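Lambda phage protein with carbohydrate-binding module (Shewanella oneidensis, PDB 2A5Z) is of unknown function, but binds magnesium and has a jelly-roll fold with a carbohydrate-binding module, consistent with a role in sugar recognition. Local coordinates at residues 45-55 with 246-257; 130-139 with 147-158. All coordinates share one frame; numbering follows the deposited sequence.

Contact 1: 45-55 with 246-257; sequences ATSDFYASYDF and IDLIEFKAKVSA. With MG (magnesium ion), chain F.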
loop_
_atom_site.group_PDB
_atom_site.type_symbol
_atom_site.label_atom_id
_atom_site.label_comp_id
_atom_site.label_asym_id
_atom_site.label_seq_id
_atom_site.Cartn_x
_atom_site.Cartn_y
_atom_site.Cartn_z
ATOM N N ALA C 45 -3.563 5.262 -14.446
ATOM C CA ALA C 45 -2.904 4.877 -15.689
ATOM C C ALA C 45 -3.273 5.774 -16.877
ATOM O O ALA C 45 -4.368 6.361 -16.914
ATOM C CB ALA C 45 -3.209 3.415 -16.006
ATOM N N THR C 46 -2.349 5.885 -17.834
ATOM C CA THR C 46 -2.632 6.509 -19.137
ATOM C C THR C 46 -2.309 5.542 -20.286
ATOM O O THR C 46 -3.197 5.169 -21.052
ATOM C CB THR C 46 -1.912 7.872 -19.316
ATOM O OG1 THR C 46 -2.454 8.818 -18.386
ATOM C CG2 THR C 46 -2.123 8.424 -20.724
ATOM N N SER C 47 -1.053 5.120 -20.400
ATOM C CA SER C 47 -0.683 4.177 -21.465
ATOM C C SER C 47 0.359 3.140 -21.052
ATOM O O SER C 47 0.594 2.157 -21.766
ATOM C CB SER C 47 -0.232 4.934 -22.716
ATOM O OG SER C 47 0.916 5.704 -22.434
ATOM N N ASP C 48 0.971 3.359 -19.891
ATOM C CA ASP C 48 1.987 2.455 -19.368
ATOM C C ASP C 48 1.551 1.946 -18.002
ATOM O O ASP C 48 0.898 2.670 -17.248
ATOM C CB ASP C 48 3.338 3.171 -19.260
ATOM C CG ASP C 48 3.835 3.699 -20.600
ATOM O OD1 ASP C 48 4.425 2.911 -21.374
ATOM O OD2 ASP C 48 3.645 4.909 -20.877
ATOM N N PHE C 49 1.867 0.691 -17.698
ATOM C CA PHE C 49 1.668 0.186 -16.353
ATOM C C PHE C 49 2.981 -0.322 -15.790
ATOM O O PHE C 49 3.716 -1.024 -16.476
ATOM C CB PHE C 49 0.617 -0.932 -16.300
ATOM C CG PHE C 49 0.460 -1.535 -14.929
ATOM C CD1 PHE C 49 -0.437 -0.990 -14.015
ATOM C CD2 PHE C 49 1.233 -2.632 -14.541
ATOM C CE1 PHE C 49 -0.575 -1.531 -12.738
ATOM C CE2 PHE C 49 1.106 -3.176 -13.267
ATOM C CZ PHE C 49 0.199 -2.623 -12.363
ATOM N N TYR C 50 3.257 0.036 -14.537
ATOM C CA TYR C 50 4.418 -0.466 -13.820
ATOM C C TYR C 50 4.066 -0.822 -12.374
ATOM O O TYR C 50 3.351 -0.076 -11.707
ATOM C CB TYR C 50 5.555 0.567 -13.835
ATOM C CG TYR C 50 6.845 -0.016 -13.327
ATOM C CD1 TYR C 50 7.721 -0.667 -14.198
ATOM C CD2 TYR C 50 7.176 0.040 -11.973
ATOM C CE1 TYR C 50 8.909 -1.233 -13.735
ATOM C CE2 TYR C 50 8.362 -0.537 -11.497
ATOM C CZ TYR C 50 9.211 -1.167 -12.384
ATOM O OH TYR C 50 10.377 -1.722 -11.933
ATOM N N ALA C 51 4.574 -1.961 -11.903
ATOM C CA ALA C 51 4.498 -2.334 -10.490
ATOM C C ALA C 51 5.696 -3.206 -10.119
ATOM O O ALA C 51 6.165 -4.001 -10.930
ATOM C CB ALA C 51 3.191 -3.066 -10.176
ATOM N N SER C 52 6.203 -3.038 -8.905
ATOM C CA SER C 52 7.287 -3.882 -8.419
ATOM C C SER C 52 7.214 -4.016 -6.907
ATOM O O SER C 52 6.676 -3.146 -6.223
ATOM C CB SER C 52 8.645 -3.318 -8.842
ATOM O OG SER C 52 8.925 -2.128 -8.139
ATOM N N TYR C 53 7.736 -5.122 -6.395
ATOM C CA TYR C 53 7.862 -5.298 -4.956
ATOM C C TYR C 53 9.188 -5.988 -4.622
ATOM O O TYR C 53 9.586 -6.931 -5.296
ATOM C CB TYR C 53 6.649 -6.031 -4.367
ATOM C CG TYR C 53 6.749 -6.184 -2.864
ATOM C CD1 TYR C 53 6.917 -5.061 -2.042
ATOM C CD2 TYR C 53 6.721 -7.447 -2.268
ATOM C CE1 TYR C 53 7.041 -5.193 -0.666
ATOM C CE2 TYR C 53 6.839 -7.586 -0.892
ATOM C CZ TYR C 53 6.997 -6.450 -0.105
ATOM O OH TYR C 53 7.128 -6.582 1.246
ATOM N N ASP C 54 9.871 -5.485 -3.592
ATOM C CA ASP C 54 11.234 -5.897 -3.258
ATOM C C ASP C 54 11.316 -6.715 -1.961
ATOM O O ASP C 54 12.402 -6.939 -1.442
ATOM C CB ASP C 54 12.147 -4.656 -3.158
ATOM C CG ASP C 54 13.589 -4.931 -3.589
ATOM O OD1 ASP C 54 13.956 -6.094 -3.828
ATOM O OD2 ASP C 54 14.381 -3.967 -3.707
ATOM N N PHE C 55 10.170 -7.121 -1.423
ATOM C CA PHE C 55 10.108 -8.075 -0.302
ATOM C C PHE C 55 10.900 -7.681 0.946
ATOM O O PHE C 55 11.608 -8.500 1.520
ATOM C CB PHE C 55 10.456 -9.495 -0.791
ATOM C CG PHE C 55 9.455 -10.039 -1.759
ATOM C CD1 PHE C 55 8.375 -10.795 -1.310
ATOM C CD2 PHE C 55 9.560 -9.748 -3.121
ATOM C CE1 PHE C 55 7.425 -11.283 -2.207
ATOM C CE2 PHE C 55 8.620 -10.221 -4.027
ATOM C CZ PHE C 55 7.546 -10.992 -3.574
ATOM N N ILE C 246 12.234 -15.427 -2.880
ATOM C CA ILE C 246 12.041 -14.293 -3.803
ATOM C C ILE C 246 12.585 -12.972 -3.236
ATOM O O ILE C 246 12.317 -12.606 -2.081
ATOM C CB ILE C 246 10.573 -14.172 -4.326
ATOM C CG1 ILE C 246 10.445 -13.040 -5.372
ATOM C CG2 ILE C 246 9.568 -14.056 -3.157
ATOM C CD1 ILE C 246 9.220 -13.145 -6.276
ATOM N N ASP C 247 13.374 -12.300 -4.075
ATOM C CA ASP C 247 13.974 -11.005 -3.783
ATOM C C ASP C 247 13.086 -9.893 -4.361
ATOM O O ASP C 247 12.769 -8.926 -3.688
ATOM C CB ASP C 247 15.376 -10.959 -4.425
ATOM C CG ASP C 247 16.053 -9.590 -4.329
ATOM O OD1 ASP C 247 15.755 -8.825 -3.402
ATOM O OD2 ASP C 247 16.919 -9.280 -5.181
ATOM N N LEU C 248 12.653 -10.062 -5.604
ATOM C CA LEU C 248 12.127 -8.945 -6.370
ATOM C C LEU C 248 11.277 -9.440 -7.530
ATOM O O LEU C 248 11.642 -10.405 -8.208
ATOM C CB LEU C 248 13.306 -8.101 -6.891
ATOM C CG LEU C 248 13.155 -6.927 -7.865
ATOM C CD1 LEU C 248 12.202 -5.884 -7.324
ATOM C CD2 LEU C 248 14.516 -6.304 -8.134
ATOM N N ILE C 249 10.145 -8.775 -7.745
ATOM C CA ILE C 249 9.310 -9.014 -8.915
ATOM C C ILE C 249 8.964 -7.666 -9.547
ATOM O O ILE C 249 8.803 -6.678 -8.836
ATOM C CB ILE C 249 8.034 -9.860 -8.564
ATOM C CG1 ILE C 249 7.309 -10.327 -9.837
ATOM C CG2 ILE C 249 7.108 -9.120 -7.575
ATOM C CD1 ILE C 249 6.276 -11.435 -9.603
ATOM N N GLU C 250 8.879 -7.628 -10.874
ATOM C CA GLU C 250 8.530 -6.413 -11.614
ATOM C C GLU C 250 7.509 -6.739 -12.706
ATOM O O GLU C 250 7.655 -7.735 -13.408
ATOM C CB GLU C 250 9.793 -5.792 -12.223
ATOM C CG GLU C 250 9.537 -4.632 -13.176
ATOM C CD GLU C 250 10.774 -4.261 -13.999
ATOM O OE1 GLU C 250 11.465 -3.281 -13.642
ATOM O OE2 GLU C 250 11.057 -4.959 -14.998
ATOM N N PHE C 251 6.479 -5.898 -12.827
ATOM C CA PHE C 251 5.467 -5.985 -13.891
ATOM C C PHE C 251 5.521 -4.727 -14.760
ATOM O O PHE C 251 5.471 -3.610 -14.231
ATOM C CB PHE C 251 4.054 -6.087 -13.298
ATOM C CG PHE C 251 3.754 -7.406 -12.642
ATOM C CD1 PHE C 251 3.025 -8.374 -13.311
ATOM C CD2 PHE C 251 4.191 -7.672 -11.349
ATOM C CE1 PHE C 251 2.737 -9.603 -12.702
ATOM C CE2 PHE C 251 3.919 -8.898 -10.727
ATOM C CZ PHE C 251 3.196 -9.863 -11.409
ATOM N N LYS C 252 5.605 -4.902 -16.077
ATOM C CA LYS C 252 5.425 -3.775 -17.013
ATOM C C LYS C 252 4.659 -4.132 -18.282
ATOM O O LYS C 252 4.911 -5.167 -18.901
ATOM C CB LYS C 252 6.742 -3.067 -17.358
ATOM C CG LYS C 252 7.919 -3.948 -17.618
ATOM C CD LYS C 252 9.187 -3.091 -17.803
ATOM C CE LYS C 252 10.378 -3.972 -18.128
ATOM N NZ LYS C 252 11.618 -3.198 -18.478
ATOM N N ALA C 253 3.736 -3.253 -18.659
ATOM C CA ALA C 253 2.832 -3.501 -19.780
ATOM C C ALA C 253 2.407 -2.202 -20.454
ATOM O O ALA C 253 2.533 -1.120 -19.872
ATOM C CB ALA C 253 1.613 -4.254 -19.295
ATOM N N LYS C 254 1.901 -2.316 -21.681
ATOM C CA LYS C 254 1.271 -1.195 -22.366
ATOM C C LYS C 254 -0.235 -1.316 -22.177
ATOM O O LYS C 254 -0.795 -2.392 -22.379
ATOM C CB LYS C 254 1.622 -1.212 -23.856
ATOM C CG LYS C 254 3.104 -1.011 -24.139
ATOM C CD LYS C 254 3.375 -0.743 -25.623
ATOM C CE LYS C 254 4.060 -1.928 -26.320
ATOM N NZ LYS C 254 4.555 -1.501 -27.673
ATOM N N VAL C 255 -0.894 -0.228 -21.774
ATOM C CA VAL C 255 -2.336 -0.273 -21.508
ATOM C C VAL C 255 -3.085 0.847 -22.221
ATOM O O VAL C 255 -2.497 1.848 -22.598
ATOM C CB VAL C 255 -2.673 -0.231 -19.984
ATOM C CG1 VAL C 255 -2.104 -1.465 -19.250
ATOM C CG2 VAL C 255 -2.201 1.076 -19.342
ATOM N N SER C 256 -4.389 0.654 -22.397
ATOM C CA SER C 256 -5.273 1.688 -22.911
ATOM C C SER C 256 -6.006 2.266 -21.716
ATOM O O SER C 256 -6.854 1.604 -21.110
ATOM C CB SER C 256 -6.254 1.099 -23.931
ATOM O OG SER C 256 -5.563 0.579 -25.057
ATOM N N ALA C 257 -5.642 3.486 -21.349
ATOM C CA ALA C 257 -6.230 4.128 -20.178
ATOM C C ALA C 257 -6.370 5.631 -20.372
ATOM O O ALA C 257 -6.241 6.398 -19.419
ATOM C CB ALA C 257 -5.411 3.812 -18.929
HETATM MG MG MG F . 14.117 -7.768 -2.467
HETATM O O HOH W 1 5.478 0.362 -20.761
#

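Contact 2: 130-139 with 147-158; sequences FNPAQLTVIG and ISDRSGLIIENG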
loop_
_atom_site.group_PDB
_atom_site.type_symbol
_atom_site.label_atom_id
_atom_site.label_comp_id
_atom_site.label_asym_id
_atom_site.label_seq_id
_atom_site.Cartn_x
_atom_site.Cartn_y
_atom_site.Cartn_z
ATOM N N PHE C 130 17.411 -29.345 -3.448
ATOM C CA PHE C 130 16.280 -29.652 -4.314
ATOM C C PHE C 130 15.483 -30.835 -3.753
ATOM O O PHE C 130 16.004 -31.650 -2.994
ATOM C CB PHE C 130 16.734 -29.926 -5.755
ATOM C CG PHE C 130 17.301 -28.712 -6.457
ATOM C CD1 PHE C 130 16.565 -27.532 -6.555
ATOM C CD2 PHE C 130 18.578 -28.758 -7.024
ATOM C CE1 PHE C 130 17.095 -26.414 -7.199
ATOM C CE2 PHE C 130 19.112 -27.647 -7.670
ATOM C CZ PHE C 130 18.377 -26.476 -7.758
ATOM N N ASN C 131 14.212 -30.908 -4.124
ATOM C CA ASN C 131 13.320 -31.960 -3.666
ATOM C C ASN C 131 12.281 -32.154 -4.768
ATOM O O ASN C 131 11.831 -31.164 -5.359
ATOM C CB ASN C 131 12.673 -31.533 -2.335
ATOM C CG ASN C 131 11.873 -32.645 -1.673
ATOM O OD1 ASN C 131 10.804 -33.037 -2.154
ATOM N ND2 ASN C 131 12.367 -33.130 -0.537
ATOM N N PRO C 132 11.941 -33.418 -5.101
ATOM C CA PRO C 132 10.924 -33.681 -6.127
ATOM C C PRO C 132 9.552 -33.045 -5.842
ATOM O O PRO C 132 8.747 -32.911 -6.756
ATOM C CB PRO C 132 10.823 -35.215 -6.158
ATOM C CG PRO C 132 11.519 -35.703 -4.936
ATOM C CD PRO C 132 12.530 -34.663 -4.577
ATOM N N ALA C 133 9.318 -32.625 -4.601
ATOM C CA ALA C 133 8.061 -31.988 -4.205
ATOM C C ALA C 133 7.983 -30.500 -4.587
ATOM O O ALA C 133 6.900 -29.895 -4.529
ATOM C CB ALA C 133 7.836 -32.158 -2.714
ATOM N N GLN C 134 9.123 -29.921 -4.976
ATOM C CA GLN C 134 9.186 -28.505 -5.345
ATOM C C GLN C 134 8.649 -28.233 -6.756
ATOM O O GLN C 134 9.098 -28.841 -7.735
ATOM C CB GLN C 134 10.611 -27.958 -5.209
ATOM C CG GLN C 134 11.216 -28.066 -3.818
ATOM C CD GLN C 134 12.742 -28.050 -3.828
ATOM O OE1 GLN C 134 13.377 -28.132 -4.886
ATOM N NE2 GLN C 134 13.339 -27.952 -2.643
ATOM N N LEU C 135 7.685 -27.313 -6.837
ATOM C CA LEU C 135 7.136 -26.830 -8.106
ATOM C C LEU C 135 7.019 -25.311 -8.057
ATOM O O LEU C 135 6.306 -24.760 -7.211
ATOM C CB LEU C 135 5.765 -27.471 -8.415
ATOM C CG LEU C 135 4.935 -26.966 -9.618
ATOM C CD1 LEU C 135 5.607 -27.247 -10.963
ATOM C CD2 LEU C 135 3.548 -27.569 -9.611
ATOM N N THR C 136 7.738 -24.651 -8.955
ATOM C CA THR C 136 7.712 -23.202 -9.081
ATOM C C THR C 136 7.416 -22.817 -10.532
ATOM O O THR C 136 7.844 -23.506 -11.458
ATOM C CB THR C 136 9.064 -22.588 -8.625
ATOM O OG1 THR C 136 9.357 -23.042 -7.300
ATOM C CG2 THR C 136 9.016 -21.071 -8.617
ATOM N N VAL C 137 6.659 -21.734 -10.715
ATOM C CA VAL C 137 6.347 -21.206 -12.044
ATOM C C VAL C 137 6.566 -19.692 -12.088
ATOM O O VAL C 137 6.159 -18.969 -11.180
ATOM C CB VAL C 137 4.876 -21.497 -12.478
ATOM C CG1 VAL C 137 4.649 -21.060 -13.930
ATOM C CG2 VAL C 137 4.547 -22.976 -12.335
ATOM N N ILE C 138 7.235 -19.232 -13.141
ATOM C CA ILE C 138 7.236 -17.820 -13.496
ATOM C C ILE C 138 6.411 -17.716 -14.788
ATOM O O ILE C 138 6.844 -18.142 -15.856
ATOM C CB ILE C 138 8.677 -17.232 -13.608
ATOM C CG1 ILE C 138 9.357 -17.229 -12.234
ATOM C CG2 ILE C 138 8.639 -15.799 -14.105
ATOM C CD1 ILE C 138 10.719 -17.901 -12.215
ATOM N N GLY C 139 5.197 -17.194 -14.651
ATOM C CA GLY C 139 4.233 -17.131 -15.739
ATOM C C GLY C 139 2.820 -17.176 -15.191
ATOM O O GLY C 139 2.574 -16.722 -14.074
ATOM N N ILE C 147 -3.186 -26.806 -9.045
ATOM C CA ILE C 147 -1.940 -27.325 -9.614
ATOM C C ILE C 147 -2.120 -27.834 -11.066
ATOM O O ILE C 147 -1.208 -28.433 -11.657
ATOM C CB ILE C 147 -1.357 -28.419 -8.673
ATOM C CG1 ILE C 147 0.089 -28.761 -9.035
ATOM C CG2 ILE C 147 -2.274 -29.646 -8.628
ATOM C CD1 ILE C 147 0.884 -29.333 -7.860
ATOM N N SER C 148 -3.287 -27.548 -11.635
ATOM C CA SER C 148 -3.717 -28.131 -12.905
ATOM C C SER C 148 -3.306 -27.335 -14.144
ATOM O O SER C 148 -3.267 -27.886 -15.246
ATOM C CB SER C 148 -5.233 -28.289 -12.899
ATOM O OG SER C 148 -5.824 -27.020 -12.726
ATOM N N ASP C 149 -3.021 -26.047 -13.972
ATOM C CA ASP C 149 -2.723 -25.163 -15.106
ATOM C C ASP C 149 -1.555 -24.218 -14.833
ATOM O O ASP C 149 -1.478 -23.600 -13.772
ATOM C CB ASP C 149 -3.959 -24.335 -15.476
ATOM C CG ASP C 149 -5.128 -25.193 -15.916
ATOM O OD1 ASP C 149 -5.150 -25.599 -17.096
ATOM O OD2 ASP C 149 -6.029 -25.452 -15.084
ATOM N N ARG C 150 -0.660 -24.108 -15.809
ATOM C CA ARG C 150 0.467 -23.184 -15.737
ATOM C C ARG C 150 1.142 -23.035 -17.103
ATOM O O ARG C 150 1.025 -23.909 -17.975
ATOM C CB ARG C 150 1.490 -23.626 -14.680
ATOM C CG ARG C 150 2.007 -25.038 -14.880
ATOM C CD ARG C 150 2.756 -25.544 -13.669
ATOM N NE ARG C 150 2.958 -26.987 -13.742
ATOM C CZ ARG C 150 2.071 -27.888 -13.328
ATOM N NH1 ARG C 150 2.335 -29.183 -13.437
ATOM N NH2 ARG C 150 0.920 -27.497 -12.809
ATOM N N SER C 151 1.858 -21.931 -17.266
ATOM C CA SER C 151 2.535 -21.632 -18.509
ATOM C C SER C 151 3.647 -20.602 -18.253
ATOM O O SER C 151 3.400 -19.535 -17.684
ATOM C CB SER C 151 1.504 -21.144 -19.538
ATOM O OG SER C 151 2.072 -20.207 -20.416
ATOM N N GLY C 152 4.873 -20.941 -18.643
ATOM C CA GLY C 152 6.014 -20.044 -18.445
ATOM C C GLY C 152 7.276 -20.835 -18.175
ATOM O O GLY C 152 7.459 -21.916 -18.735
ATOM N N LEU C 153 8.165 -20.296 -17.344
ATOM C CA LEU C 153 9.311 -21.079 -16.885
ATOM C C LEU C 153 8.893 -21.896 -15.672
ATOM O O LEU C 153 8.536 -21.346 -14.627
ATOM C CB LEU C 153 10.517 -20.206 -16.547
ATOM C CG LEU C 153 11.816 -21.008 -16.332
ATOM C CD1 LEU C 153 12.503 -21.322 -17.668
ATOM C CD2 LEU C 153 12.769 -20.282 -15.394
ATOM N N ILE C 154 8.920 -23.212 -15.830
ATOM C CA ILE C 154 8.525 -24.123 -14.771
ATOM C C ILE C 154 9.779 -24.745 -14.161
ATOM O O ILE C 154 10.712 -25.098 -14.871
ATOM C CB ILE C 154 7.566 -25.222 -15.308
ATOM C CG1 ILE C 154 6.281 -24.589 -15.865
ATOM C CG2 ILE C 154 7.237 -26.268 -14.214
ATOM C CD1 ILE C 154 5.595 -25.437 -16.947
ATOM N N ILE C 155 9.807 -24.855 -12.839
ATOM C CA ILE C 155 10.926 -25.484 -12.161
ATOM C C ILE C 155 10.390 -26.626 -11.309
ATOM O O ILE C 155 9.688 -26.393 -10.332
ATOM C CB ILE C 155 11.721 -24.464 -11.294
ATOM C CG1 ILE C 155 12.266 -23.320 -12.174
ATOM C CG2 ILE C 155 12.840 -25.177 -10.501
ATOM C CD1 ILE C 155 12.798 -22.115 -11.410
ATOM N N GLU C 156 10.702 -27.857 -11.708
ATOM C CA GLU C 156 10.381 -29.041 -10.913
ATOM C C GLU C 156 11.674 -29.659 -10.404
ATOM O O GLU C 156 12.543 -30.035 -11.196
ATOM C CB GLU C 156 9.601 -30.068 -11.733
ATOM C CG GLU C 156 8.289 -29.537 -12.276
ATOM C CD GLU C 156 7.512 -30.564 -13.073
ATOM O OE1 GLU C 156 8.135 -31.411 -13.754
ATOM O OE2 GLU C 156 6.268 -30.516 -13.025
ATOM N N ASN C 157 11.800 -29.768 -9.083
ATOM C CA ASN C 157 13.018 -30.269 -8.487
ATOM C C ASN C 157 14.169 -29.340 -8.940
ATOM O O ASN C 157 14.046 -28.117 -8.850
ATOM C CB ASN C 157 13.209 -31.736 -8.909
ATOM C CG ASN C 157 14.019 -32.542 -7.912
ATOM O OD1 ASN C 157 14.651 -31.995 -7.005
ATOM N ND2 ASN C 157 14.017 -33.861 -8.093
ATOM N N GLY C 158 15.260 -29.893 -9.457
ATOM C CA GLY C 158 16.383 -29.060 -9.875
ATOM C C GLY C 158 16.389 -28.680 -11.345
ATOM O O GLY C 158 17.401 -28.194 -11.853
HETATM O O HOH W 2 13.191 -26.282 -6.966
HETATM O O HOH W 3 10.615 -25.355 -7.638
#

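Contact 1: 45-55 with 246-257
Asp54 OD1 and Asp247 OD1 each bind the magnesium ion at 2.2 Å, and the backbone O atoms of both residues bind it too, giving four ligands from this contact. Phe88 and Gly89 supply the two remaining protein oxygens. The ion thus draws together acceptors that would otherwise repel, with Asp54 O and Asp247 O only 3.0 Å apart. The second carboxylate oxygens face outward from the metal: both OD2 atoms form salt bridges with Arg259 of the third subunit, Asp247 OD2 also bonds His87, and Asp54 OD2 accepts from Ala45 N of the third subunit. Next to the site, Ile246 CG2 sits over one face of the Phe55 ring, 3.7 Å from its centroid in a CH-pi contact, while Tyr53 CD2 covers the opposite face. From here strands 48-53 and 248-254 run antiparallel, forming one edge of the six-stranded sheet in the jelly-roll. Hydrogen-bonded pairs Phe49-Ala253, Ala51-Phe251 and Tyr53-Ile249 hold them in register, Phe251 N to Ala51 O being nearly straight at 2.7 Å. On the face bearing Tyr50, Ser52 and Glu250, Tyr50 OH donates to the anti lone pair of Glu250 OE1 at 2.6 Å; the carboxylate is turned 70° from the ring. With CG anti to the backbone N (chi1 -169°), Tyr50 lays its ring alongside Lys252 and reaches diagonally to Glu250. On the buried face, Phe49 CE2 meets Phe251 CB at 4.1 Å, and both residues touch Met107 of strand 102-107. Past the strands, Ala45 CB packs against Ala257 CB at 3.7 Å, where Phe88 of the second subunit touches both residues.

Contact 2: 130-139 with 147-158
Ile147 CD1 touches Leu135 CD2 at 3.6 Å where the segment 147-158 begins, an apolar contact at the margin of an antiparallel pair in the larger sheet of the jelly-roll. Arg150 NH2 donates to Ile147 O, which lies in the guanidinium plane, although the nitrogen stands above the plane of the carbonyl. This bond helps hold the guanidinium flat beneath Leu135 CD2, which lies over its face. The arginine chain, extended from CG to NE, crosses Val137 at about a right angle, and its CD comes to 3.4 Å from Val137 CG2. At Gly152, opposite Gly139, the chain turns a corner; a CB on Gly152 would run into Ile138 O and one on Gly139 into Ser151 O, and both backbones adopt angles suited to glycine. Leu153 forms a hydrogen-bonded pair with Ile138. On the face bearing Leu135 and Val137, Ile154 CG2 lies beside Leu135 CD1 at 3.8 Å. Ile155 forms the next hydrogen-bonded pair, with Thr136, its N reaching Thr136 O at 2.8 Å. A water links Thr136 OG1 to Ile155 O, and the same hydroxyl bonds Thr232 of strand 230-234. Glu156 CG, back on the face of Leu135, also lies 3.8 Å from Leu135 CD1. Asn157 N closes the pairing on Gln134 O. The Asn157 side chain, CG anti to the backbone N (chi1 -153°), lies alongside Pro132 in the type I turn 131-134. There Asn131 OD1 accepts from Ala133 N in an Asx turn. A second water donates to both Gln134 OE1 and Asn157 O, while Gln134 NE2 donates to Ala129 O. Last comes Gly158, whose CA sits over the centre of the Phe130 ring, 3.5 Å from its centroid and 8° off the ring normal.

Overall arrangement
Contact 2 is nested along the chain inside the long loop that contact 1 closes: segments 130-139 and 147-158 both fall between 45-55 and 246-257. Their centres lie about 23 Å apart on opposite sides of the chain's centre, and their nearest atoms, about 7 Å apart, do not touch. Contact 1 belongs to the six-stranded antiparallel sheet, with 48-53 outermost; contact 2 belongs to the larger, curled sheet. Leu153 nevertheless packs on strand 197-203 of the six-stranded sheet, and Phe251 on strands 68-73 and 102-107 of the larger one. Each contact therefore helps face the two sheets together, while of the two contacts only contact 1 holds magnesium ligands and meets other subunits.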